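Local coordinates for signal transduction protein TRAP (Staphylococcus aureus, PDB 4AE5), which probably regulates staphylococcal virulence, its phosphorylated form leading to activation of the agr system, RNAIII synthesis, toxin expression and biofilm formation, at residues A[34-39]-A[160-165]; A[1-6]-A[50-55]; A[68-73]-A[113-118]. One frame throughout, in Å; residues are numbered along the deposited sequence.

Contact 1: residues A[34-39]-A[160-165]; sequences TSVIFE and RYLYPI. With FMT (formic acid), chain E.
Arg160 NH1 is held by one firm bond, 2.8 Å to O2 of a formic acid molecule that meets the guanidinium in plane at its edge (N-H...O angle 149°), while NE of the same group is salt-bridged to Asp33. Held at NH1 by the acid and at NE by Asp33, the guanidinium probably has little freedom to turn. The formic acid, probably from the crystallisation liquor, is also bonded by Tyr8. The setting is the interior of a closed antiparallel barrel: strands 35-41 and 158-164 are not sheet partners, since strand 27-30 lies between them, and the two short segments cross at 81° with their axes 8.4 Å apart. What joins them is therefore side-chain packing. Val36 and Leu162 point toward each other and meet nearly at right angles, Val36 CG2 lying 3.8 Å from Leu162 CD2. The other branch of the leucine, CD1, reaches the ring of Phe38 obliquely, 4.2 Å from CE2. Phe38 CG occupies the crowded position between backbone N and carbonyl carbon (chi1 61°), which brings its far end nearer. Arg160 bends at chi3, and its CD stands 4.2 Å from Val36 CG2. At the end of the row, Thr34 CG2 sits 4.0 Å from Arg160 NE.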
loop_
_atom_site.group_PDB
_atom_site.type_symbol
_atom_site.label_atom_id
_atom_site.label_comp_id
_atom_site.label_asym_id
_atom_site.label_seq_id
_atom_site.Cartn_x
_atom_site.Cartn_y
_atom_site.Cartn_z
ATOM N N THR A 34 2.273 9.142 -11.997
ATOM C CA THR A 34 2.573 7.936 -12.757
ATOM C C THR A 34 1.364 6.994 -12.756
ATOM O O THR A 34 0.516 7.073 -11.866
ATOM C CB THR A 34 3.779 7.196 -12.067
ATOM O OG1 THR A 34 4.096 6.000 -12.797
ATOM C CG2 THR A 34 3.482 6.828 -10.610
ATOM N N SER A 35 1.295 6.054 -13.681
ATOM C CA SER A 35 0.365 4.924 -13.491
ATOM C C SER A 35 1.023 3.858 -12.576
ATOM O O SER A 35 2.245 3.749 -12.553
ATOM C CB SER A 35 0.006 4.326 -14.863
ATOM O OG SER A 35 -0.933 3.268 -14.662
ATOM N N VAL A 36 0.230 3.035 -11.887
ATOM C CA VAL A 36 0.758 2.064 -10.943
ATOM C C VAL A 36 0.027 0.706 -11.179
ATOM O O VAL A 36 -1.203 0.677 -11.377
ATOM C CB VAL A 36 0.435 2.569 -9.481
ATOM C CG1 VAL A 36 0.853 1.547 -8.445
ATOM C CG2 VAL A 36 1.123 3.883 -9.196
ATOM N N ILE A 37 0.762 -0.415 -11.132
ATOM C CA ILE A 37 0.114 -1.720 -11.139
ATOM C C ILE A 37 0.709 -2.652 -10.027
ATOM O O ILE A 37 1.940 -2.588 -9.736
ATOM C CB ILE A 37 0.142 -2.337 -12.564
ATOM C CG1 ILE A 37 -0.901 -3.474 -12.718
ATOM C CG2 ILE A 37 1.534 -2.877 -12.881
ATOM C CD1 ILE A 37 -1.126 -3.858 -14.169
ATOM N N PHE A 38 -0.139 -3.509 -9.434
ATOM C CA PHE A 38 0.388 -4.505 -8.423
ATOM C C PHE A 38 -0.363 -5.842 -8.449
ATOM O O PHE A 38 -1.510 -5.901 -8.948
ATOM C CB PHE A 38 0.449 -3.912 -6.998
ATOM C CG PHE A 38 -0.892 -3.476 -6.423
ATOM C CD1 PHE A 38 -1.740 -4.397 -5.789
ATOM C CD2 PHE A 38 -1.311 -2.128 -6.480
ATOM C CE1 PHE A 38 -3.005 -3.998 -5.274
ATOM C CE2 PHE A 38 -2.544 -1.725 -5.959
ATOM C CZ PHE A 38 -3.399 -2.639 -5.361
ATOM N N GLU A 39 0.289 -6.883 -7.916
ATOM C CA GLU A 39 -0.341 -8.160 -7.690
ATOM C C GLU A 39 0.200 -8.675 -6.405
ATOM O O GLU A 39 1.321 -8.395 -6.057
ATOM C CB GLU A 39 -0.096 -9.196 -8.835
ATOM C CG GLU A 39 1.361 -9.474 -9.139
ATOM C CD GLU A 39 1.541 -10.582 -10.186
ATOM O OE1 GLU A 39 0.624 -11.373 -10.433
ATOM O OE2 GLU A 39 2.579 -10.634 -10.802
ATOM N N ARG A 160 1.277 8.391 -1.754
ATOM C CA ARG A 160 0.869 8.389 -3.157
ATOM C C ARG A 160 -0.566 7.963 -3.276
ATOM O O ARG A 160 -0.925 6.774 -2.991
ATOM C CB ARG A 160 1.737 7.408 -3.974
ATOM C CG ARG A 160 1.331 7.441 -5.476
ATOM C CD ARG A 160 2.334 6.753 -6.423
ATOM N NE ARG A 160 3.584 7.522 -6.694
ATOM C CZ ARG A 160 4.782 7.112 -6.275
ATOM N NH1 ARG A 160 4.900 5.922 -5.608
ATOM N NH2 ARG A 160 5.870 7.830 -6.551
ATOM N N TYR A 161 -1.425 8.856 -3.748
ATOM C CA TYR A 161 -2.857 8.453 -3.949
ATOM C C TYR A 161 -3.039 7.668 -5.269
ATOM O O TYR A 161 -2.454 8.035 -6.281
ATOM C CB TYR A 161 -3.780 9.670 -3.994
ATOM C CG TYR A 161 -4.062 10.369 -2.685
ATOM C CD1 TYR A 161 -3.450 9.989 -1.485
ATOM C CD2 TYR A 161 -4.969 11.459 -2.659
ATOM C CE1 TYR A 161 -3.763 10.639 -0.271
ATOM C CE2 TYR A 161 -5.253 12.139 -1.482
ATOM C CZ TYR A 161 -4.671 11.730 -0.295
ATOM O OH TYR A 161 -4.981 12.411 0.868
ATOM N N LEU A 162 -3.825 6.590 -5.232
ATOM C CA LEU A 162 -4.121 5.667 -6.357
ATOM C C LEU A 162 -5.620 5.698 -6.638
ATOM O O LEU A 162 -6.452 5.258 -5.805
ATOM C CB LEU A 162 -3.691 4.213 -6.040
ATOM C CG LEU A 162 -2.299 3.935 -5.497
ATOM C CD1 LEU A 162 -1.997 2.404 -5.451
ATOM C CD2 LEU A 162 -1.153 4.520 -6.283
ATOM N N TYR A 163 -5.990 6.286 -7.777
ATOM C CA TYR A 163 -7.403 6.355 -8.209
ATOM C C TYR A 163 -7.786 5.235 -9.204
ATOM O O TYR A 163 -6.964 4.833 -10.028
ATOM C CB TYR A 163 -7.743 7.733 -8.863
ATOM C CG TYR A 163 -7.483 8.934 -7.988
ATOM C CD1 TYR A 163 -6.218 9.430 -7.869
ATOM C CD2 TYR A 163 -8.502 9.548 -7.265
ATOM C CE1 TYR A 163 -5.924 10.498 -7.050
ATOM C CE2 TYR A 163 -8.220 10.638 -6.450
ATOM C CZ TYR A 163 -6.905 11.083 -6.341
ATOM O OH TYR A 163 -6.583 12.223 -5.592
ATOM N N PRO A 164 -9.034 4.715 -9.134
ATOM C CA PRO A 164 -9.447 3.694 -10.120
ATOM C C PRO A 164 -9.472 4.232 -11.514
ATOM O O PRO A 164 -9.729 5.460 -11.725
ATOM C CB PRO A 164 -10.914 3.396 -9.748
ATOM C CG PRO A 164 -11.009 3.766 -8.312
ATOM C CD PRO A 164 -10.153 5.021 -8.201
ATOM N N ILE A 165 -9.235 3.355 -12.475
ATOM C CA ILE A 165 -9.175 3.775 -13.875
ATOM C C ILE A 165 -10.620 3.831 -14.401
ATOM O O ILE A 165 -11.401 2.879 -14.194
ATOM C CB ILE A 165 -8.421 2.773 -14.792
ATOM C CG1 ILE A 165 -7.077 2.289 -14.212
ATOM C CG2 ILE A 165 -8.296 3.368 -16.187
ATOM C CD1 ILE A 165 -6.038 3.377 -14.197
HETATM C C FMT E . 2.358 2.806 -4.646
HETATM O O1 FMT E . 2.703 1.690 -4.191
HETATM O O2 FMT E . 3.327 3.640 -5.086
#

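Contact 2: residues A[1-6]-A[50-55]; sequences MKKLYT and PSIYEV
Tyr5 and Ile52 form the apolar centre of this pairing, lying side by side and pointing the same way. CG1 of Ile52 is 3.7 Å from CD2 of the Tyr5 ring and meets it obliquely, whereas Pro50 CG comes in at the ring edge, 3.7 Å from the same Tyr5 CD2. Tyr5 CG and Ile52 CG1 both stand anti to their own carbonyl carbons (chi1 -59° and -64°), which lays the two chains alongside each other. On the same face the row continues with Lys3, whose CD is 4.0 Å from Ile52 CG2. Leu4, Thr6, Ser51 and Tyr53 look to the other face.

Between the two faces runs an antiparallel ladder of five backbone hydrogen bonds. Leu4 N gives the shortest, 2.8 Å to Tyr53 O, and Tyr53 N returns one to Leu4 O; Thr6 and Ser51 are paired in the same two-way fashion. The last rung, Val55 N to Lys2 O at 3.1 Å, is nearly straight at 175°. Beside it, Lys2 CG touches Val55 CG2 at 3.9 Å.

Toward the polar edge the charges look beyond the pair: Lys2 NZ is salt-bridged to Glu58 and Glu54 to Arg107, while Lys3 NZ stays 5.7 Å from Glu54 OE2. The ladder joins the two ends of the strand order and so closes the eight-stranded barrel, with strand 35-41 on the far side of 3-9 and strand 100-108 on the far side of 51-59.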
loop_
_atom_site.group_PDB
_atom_site.type_symbol
_atom_site.label_atom_id
_atom_site.label_comp_id
_atom_site.label_asym_id
_atom_site.label_seq_id
_atom_site.Cartn_x
_atom_site.Cartn_y
_atom_site.Cartn_z
ATOM N N MET A 1 5.751 -17.891 0.669
ATOM C CA MET A 1 5.495 -16.607 1.436
ATOM C C MET A 1 4.790 -15.570 0.569
ATOM O O MET A 1 5.160 -15.378 -0.576
ATOM C CB MET A 1 6.797 -16.018 1.944
ATOM C CG MET A 1 7.558 -16.857 2.953
ATOM S SD MET A 1 9.172 -16.099 3.263
ATOM C CE MET A 1 10.061 -16.622 1.784
ATOM N N LYS A 2 3.770 -14.893 1.096
ATOM C CA LYS A 2 2.947 -14.025 0.248
ATOM C C LYS A 2 3.651 -12.681 0.128
ATOM O O LYS A 2 4.040 -12.093 1.154
ATOM C CB LYS A 2 1.540 -13.831 0.869
ATOM C CG LYS A 2 0.675 -12.823 0.103
ATOM C CD LYS A 2 -0.717 -12.680 0.728
ATOM C CE LYS A 2 -1.327 -14.022 1.158
ATOM N NZ LYS A 2 -2.712 -13.716 1.639
ATOM N N LYS A 3 3.744 -12.179 -1.105
ATOM C CA LYS A 3 4.445 -10.923 -1.424
ATOM C C LYS A 3 3.620 -10.011 -2.309
ATOM O O LYS A 3 2.745 -10.470 -3.077
ATOM C CB LYS A 3 5.772 -11.215 -2.170
ATOM C CG LYS A 3 6.801 -11.995 -1.319
ATOM C CD LYS A 3 8.068 -12.337 -2.094
ATOM C CE LYS A 3 9.227 -12.599 -1.151
ATOM N NZ LYS A 3 9.310 -13.999 -0.682
ATOM N N LEU A 4 3.933 -8.727 -2.244
ATOM C CA LEU A 4 3.302 -7.788 -3.146
ATOM C C LEU A 4 4.354 -7.165 -4.045
ATOM O O LEU A 4 5.393 -6.686 -3.546
ATOM C CB LEU A 4 2.530 -6.726 -2.358
ATOM C CG LEU A 4 1.568 -5.836 -3.143
ATOM C CD1 LEU A 4 0.377 -5.480 -2.243
ATOM C CD2 LEU A 4 2.313 -4.598 -3.624
ATOM N N TYR A 5 4.037 -7.141 -5.358
ATOM C CA TYR A 5 4.913 -6.614 -6.396
ATOM C C TYR A 5 4.259 -5.360 -6.995
ATOM O O TYR A 5 3.112 -5.452 -7.430
ATOM C CB TYR A 5 5.038 -7.685 -7.459
ATOM C CG TYR A 5 5.618 -9.000 -6.917
ATOM C CD1 TYR A 5 4.789 -9.972 -6.338
ATOM C CD2 TYR A 5 6.989 -9.254 -6.970
ATOM C CE1 TYR A 5 5.307 -11.163 -5.852
ATOM C CE2 TYR A 5 7.530 -10.468 -6.499
ATOM C CZ TYR A 5 6.684 -11.411 -5.962
ATOM O OH TYR A 5 7.191 -12.573 -5.444
ATOM N N THR A 6 4.983 -4.227 -7.043
ATOM C CA THR A 6 4.433 -2.955 -7.568
ATOM C C THR A 6 5.348 -2.517 -8.718
ATOM O O THR A 6 6.575 -2.578 -8.563
ATOM C CB THR A 6 4.365 -1.873 -6.492
ATOM O OG1 THR A 6 3.624 -2.395 -5.367
ATOM C CG2 THR A 6 3.622 -0.627 -7.049
ATOM N N PRO A 50 9.988 -5.322 -10.345
ATOM C CA PRO A 50 9.023 -4.571 -9.499
ATOM C C PRO A 50 9.712 -4.235 -8.147
ATOM O O PRO A 50 10.819 -4.684 -7.870
ATOM C CB PRO A 50 7.908 -5.589 -9.272
ATOM C CG PRO A 50 8.619 -6.911 -9.386
ATOM C CD PRO A 50 9.509 -6.694 -10.597
ATOM N N SER A 51 9.026 -3.453 -7.322
ATOM C CA SER A 51 9.435 -3.176 -5.954
ATOM C C SER A 51 8.794 -4.326 -5.233
ATOM O O SER A 51 7.581 -4.499 -5.398
ATOM C CB SER A 51 8.757 -1.895 -5.482
ATOM O OG SER A 51 9.291 -0.763 -6.168
ATOM N N ILE A 52 9.560 -5.096 -4.456
ATOM C CA ILE A 52 8.994 -6.285 -3.810
ATOM C C ILE A 52 8.807 -6.041 -2.303
ATOM O O ILE A 52 9.712 -5.440 -1.689
ATOM C CB ILE A 52 9.933 -7.516 -4.007
ATOM C CG1 ILE A 52 10.042 -7.884 -5.489
ATOM C CG2 ILE A 52 9.367 -8.732 -3.346
ATOM C CD1 ILE A 52 11.279 -8.707 -5.854
ATOM N N TYR A 53 7.707 -6.559 -1.714
ATOM C CA TYR A 53 7.393 -6.493 -0.248
ATOM C C TYR A 53 6.826 -7.815 0.233
ATOM O O TYR A 53 6.071 -8.467 -0.527
ATOM C CB TYR A 53 6.345 -5.416 0.046
ATOM C CG TYR A 53 6.793 -4.091 -0.356
ATOM C CD1 TYR A 53 6.626 -3.695 -1.658
ATOM C CD2 TYR A 53 7.354 -3.209 0.572
ATOM C CE1 TYR A 53 7.086 -2.494 -2.079
ATOM C CE2 TYR A 53 7.834 -1.974 0.161
ATOM C CZ TYR A 53 7.683 -1.633 -1.168
ATOM O OH TYR A 53 8.038 -0.414 -1.656
ATOM N N GLU A 54 7.182 -8.230 1.460
ATOM C CA GLU A 54 6.448 -9.287 2.135
ATOM C C GLU A 54 5.205 -8.696 2.785
ATOM O O GLU A 54 5.273 -7.584 3.337
ATOM C CB GLU A 54 7.281 -9.878 3.244
ATOM C CG GLU A 54 8.372 -10.830 2.832
ATOM C CD GLU A 54 8.877 -11.611 4.042
ATOM O OE1 GLU A 54 8.046 -12.281 4.709
ATOM O OE2 GLU A 54 10.080 -11.514 4.356
ATOM N N VAL A 55 4.084 -9.421 2.699
ATOM C CA VAL A 55 2.832 -9.034 3.377
ATOM C C VAL A 55 2.884 -9.460 4.868
ATOM O O VAL A 55 2.850 -10.686 5.206
ATOM C CB VAL A 55 1.619 -9.659 2.695
ATOM C CG1 VAL A 55 0.359 -9.247 3.468
ATOM C CG2 VAL A 55 1.555 -9.172 1.253
#

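Contact 3: residues A[68-73]-A[113-118]; sequences YCAIFI and TYKIYF. With FMT (formic acid), chain E.
Strands 67-73 and 114-120 run antiparallel, the two segments at 163° to each other, and six backbone hydrogen bonds link Cys69 with Phe118, Ile71 with Ile116 and Ile73 with Tyr114, each pair bonded both ways.

The side chains split between two faces. On one, Ile73 CD1 meets Ile116 CD1 tip to tip at 3.6 Å, the two chains crossing obliquely. Ile71 CD1 approaches the ring of Phe118 at its edge, in plane, 3.9 Å from CD2. This apolar face packs against helices: Ile73 on helix 80-88, Ile71 and Phe118 on helix 123-131.

On the other face are Ala70, Phe72, Lys115 and Tyr117. The Lys115 chain starts anti to its backbone N (chi1 -171°) and stays extended at chi2, which lays CD over one face of the Phe72 ring, 3.9 Å from the centroid, as a CH-pi contact offset toward the rim; the bend at chi3 (71°) then turns CE and NZ toward a formic acid molecule. Ala70 CB sits at the edge of the Tyr117 ring, 3.6 Å from CE1. Past the alanine, the acid takes two bonds at O1, from Lys115 NZ at 2.8 Å and from Tyr117 OH at 2.8 Å. Its other oxygen, O2, lies in the plane of the Phe72 ring, 3.4 Å from CZ.

Held by Lys115 and a phenol at O1 and by Arg160 at O2, the acid is probably bound as formate. With the Phe72 ring and Ala70 methyl packed beside it, the site would probably suit a small anion.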
loop_
_atom_site.group_PDB
_atom_site.type_symbol
_atom_site.label_atom_id
_atom_site.label_comp_id
_atom_site.label_asym_id
_atom_site.label_seq_id
_atom_site.Cartn_x
_atom_site.Cartn_y
_atom_site.Cartn_z
ATOM N N TYR A 68 -7.009 3.898 -3.154
ATOM C CA TYR A 68 -5.945 3.476 -2.226
ATOM C C TYR A 68 -5.031 4.644 -1.890
ATOM O O TYR A 68 -4.746 5.481 -2.778
ATOM C CB TYR A 68 -5.112 2.353 -2.847
ATOM C CG TYR A 68 -5.914 1.098 -2.998
ATOM C CD1 TYR A 68 -6.687 0.851 -4.150
ATOM C CD2 TYR A 68 -5.928 0.163 -1.985
ATOM C CE1 TYR A 68 -7.502 -0.279 -4.260
ATOM C CE2 TYR A 68 -6.697 -0.982 -2.071
ATOM C CZ TYR A 68 -7.470 -1.220 -3.261
ATOM O OH TYR A 68 -8.277 -2.349 -3.297
ATOM N N CYS A 69 -4.577 4.704 -0.652
ATOM C CA CYS A 69 -3.402 5.478 -0.313
ATOM C C CYS A 69 -2.215 4.562 0.051
ATOM O O CYS A 69 -2.374 3.708 0.926
ATOM C CB CYS A 69 -3.684 6.420 0.870
ATOM S SG CYS A 69 -2.290 7.569 1.207
ATOM N N ALA A 70 -1.099 4.746 -0.637
ATOM C CA ALA A 70 0.174 4.131 -0.343
ATOM C C ALA A 70 0.994 5.095 0.522
ATOM O O ALA A 70 1.293 6.243 0.111
ATOM C CB ALA A 70 0.941 3.792 -1.612
ATOM N N ILE A 71 1.328 4.647 1.718
ATOM C CA ILE A 71 2.157 5.487 2.627
ATOM C C ILE A 71 3.544 4.921 2.645
ATOM O O ILE A 71 3.714 3.755 2.941
ATOM C CB ILE A 71 1.622 5.514 4.081
ATOM C CG1 ILE A 71 0.151 5.904 4.034
ATOM C CG2 ILE A 71 2.483 6.463 4.973
ATOM C CD1 ILE A 71 -0.574 5.711 5.374
ATOM N N PHE A 72 4.533 5.749 2.348
ATOM C CA PHE A 72 5.920 5.284 2.401
ATOM C C PHE A 72 6.513 5.786 3.678
ATOM O O PHE A 72 6.397 6.996 3.967
ATOM C CB PHE A 72 6.719 5.837 1.195
ATOM C CG PHE A 72 6.305 5.205 -0.097
ATOM C CD1 PHE A 72 5.129 5.610 -0.701
ATOM C CD2 PHE A 72 7.075 4.221 -0.705
ATOM C CE1 PHE A 72 4.714 5.072 -1.916
ATOM C CE2 PHE A 72 6.656 3.658 -1.945
ATOM C CZ PHE A 72 5.466 4.073 -2.514
ATOM N N ILE A 73 7.092 4.889 4.457
ATOM C CA ILE A 73 7.561 5.141 5.796
ATOM C C ILE A 73 9.052 4.814 5.865
ATOM O O ILE A 73 9.414 3.698 5.971
ATOM C CB ILE A 73 6.813 4.246 6.811
ATOM C CG1 ILE A 73 5.324 4.433 6.702
ATOM C CG2 ILE A 73 7.246 4.534 8.204
ATOM C CD1 ILE A 73 4.522 3.242 7.044
ATOM N N THR A 113 12.470 1.114 3.656
ATOM C CA THR A 113 11.253 1.977 3.605
ATOM C C THR A 113 10.061 1.050 3.652
ATOM O O THR A 113 9.864 0.216 2.755
ATOM C CB THR A 113 11.255 2.920 2.377
ATOM O OG1 THR A 113 12.418 3.743 2.455
ATOM C CG2 THR A 113 10.075 3.925 2.396
ATOM N N TYR A 114 9.304 1.144 4.723
ATOM C CA TYR A 114 8.075 0.325 4.862
ATOM C C TYR A 114 6.956 0.949 4.048
ATOM O O TYR A 114 7.079 2.141 3.619
ATOM C CB TYR A 114 7.746 0.095 6.353
ATOM C CG TYR A 114 8.483 -1.103 7.022
ATOM C CD1 TYR A 114 9.818 -1.001 7.409
ATOM C CD2 TYR A 114 7.808 -2.282 7.337
ATOM C CE1 TYR A 114 10.494 -2.058 8.003
ATOM C CE2 TYR A 114 8.471 -3.371 7.959
ATOM C CZ TYR A 114 9.810 -3.251 8.291
ATOM O OH TYR A 114 10.489 -4.305 8.914
ATOM N N LYS A 115 5.932 0.128 3.723
ATOM C CA LYS A 115 4.789 0.641 2.974
ATOM C C LYS A 115 3.504 0.176 3.623
ATOM O O LYS A 115 3.405 -0.962 4.162
ATOM C CB LYS A 115 4.895 0.336 1.464
ATOM C CG LYS A 115 3.824 1.053 0.603
ATOM C CD LYS A 115 4.253 1.159 -0.873
ATOM C CE LYS A 115 4.214 -0.181 -1.546
ATOM N NZ LYS A 115 4.513 -0.021 -3.015
ATOM N N ILE A 116 2.502 1.054 3.580
ATOM C CA ILE A 116 1.148 0.690 4.012
ATOM C C ILE A 116 0.224 1.000 2.796
ATOM O O ILE A 116 0.366 2.078 2.204
ATOM C CB ILE A 116 0.665 1.480 5.236
ATOM C CG1 ILE A 116 1.359 0.890 6.496
ATOM C CG2 ILE A 116 -0.911 1.392 5.352
ATOM C CD1 ILE A 116 1.248 1.855 7.685
ATOM N N TYR A 117 -0.666 0.070 2.443
ATOM C CA TYR A 117 -1.839 0.409 1.618
ATOM C C TYR A 117 -3.078 0.518 2.495
ATOM O O TYR A 117 -3.403 -0.451 3.192
ATOM C CB TYR A 117 -2.135 -0.640 0.506
ATOM C CG TYR A 117 -1.192 -0.706 -0.738
ATOM C CD1 TYR A 117 -0.235 0.304 -1.001
ATOM C CD2 TYR A 117 -1.271 -1.750 -1.659
ATOM C CE1 TYR A 117 0.611 0.235 -2.125
ATOM C CE2 TYR A 117 -0.423 -1.792 -2.816
ATOM C CZ TYR A 117 0.498 -0.799 -3.028
ATOM O OH TYR A 117 1.358 -0.811 -4.128
ATOM N N PHE A 118 -3.832 1.635 2.366
ATOM C CA PHE A 118 -5.170 1.781 2.880
ATOM C C PHE A 118 -6.089 1.848 1.678
ATOM O O PHE A 118 -5.906 2.680 0.758
ATOM C CB PHE A 118 -5.343 3.015 3.780
ATOM C CG PHE A 118 -4.899 2.817 5.211
ATOM C CD1 PHE A 118 -5.560 1.900 6.080
ATOM C CD2 PHE A 118 -3.788 3.543 5.715
ATOM C CE1 PHE A 118 -5.168 1.795 7.438
ATOM C CE2 PHE A 118 -3.409 3.433 7.064
ATOM C CZ PHE A 118 -4.067 2.477 7.892
HETATM C C FMT E . 2.358 2.806 -4.646
HETATM O O1 FMT E . 2.703 1.690 -4.191
HETATM O O2 FMT E . 3.327 3.640 -5.086
#

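In the fold
All three contacts belong to one closed barrel. The centres of contacts 1 and 3 are about 12 Å apart, those of 2 and 3 about 13 Å and those of 1 and 2 about 15 Å. Contacts 1 and 3 join through neighbouring strands, where Arg160 N probably bonds to Ala70 O at 2.8 Å; contacts 1 and 2 join where Tyr5 N probably bonds to Glu39 O at 3.1 Å. The formic acid binds side chains of contacts 1 and 3, and contact 2 backs it up: Thr6 OG1 lies 3.0 Å from Tyr117 OH, a probable hydrogen bond. His66, a phosphorylation site by similarity, unmodified here, immediately precedes strand 67-73 of contact 3.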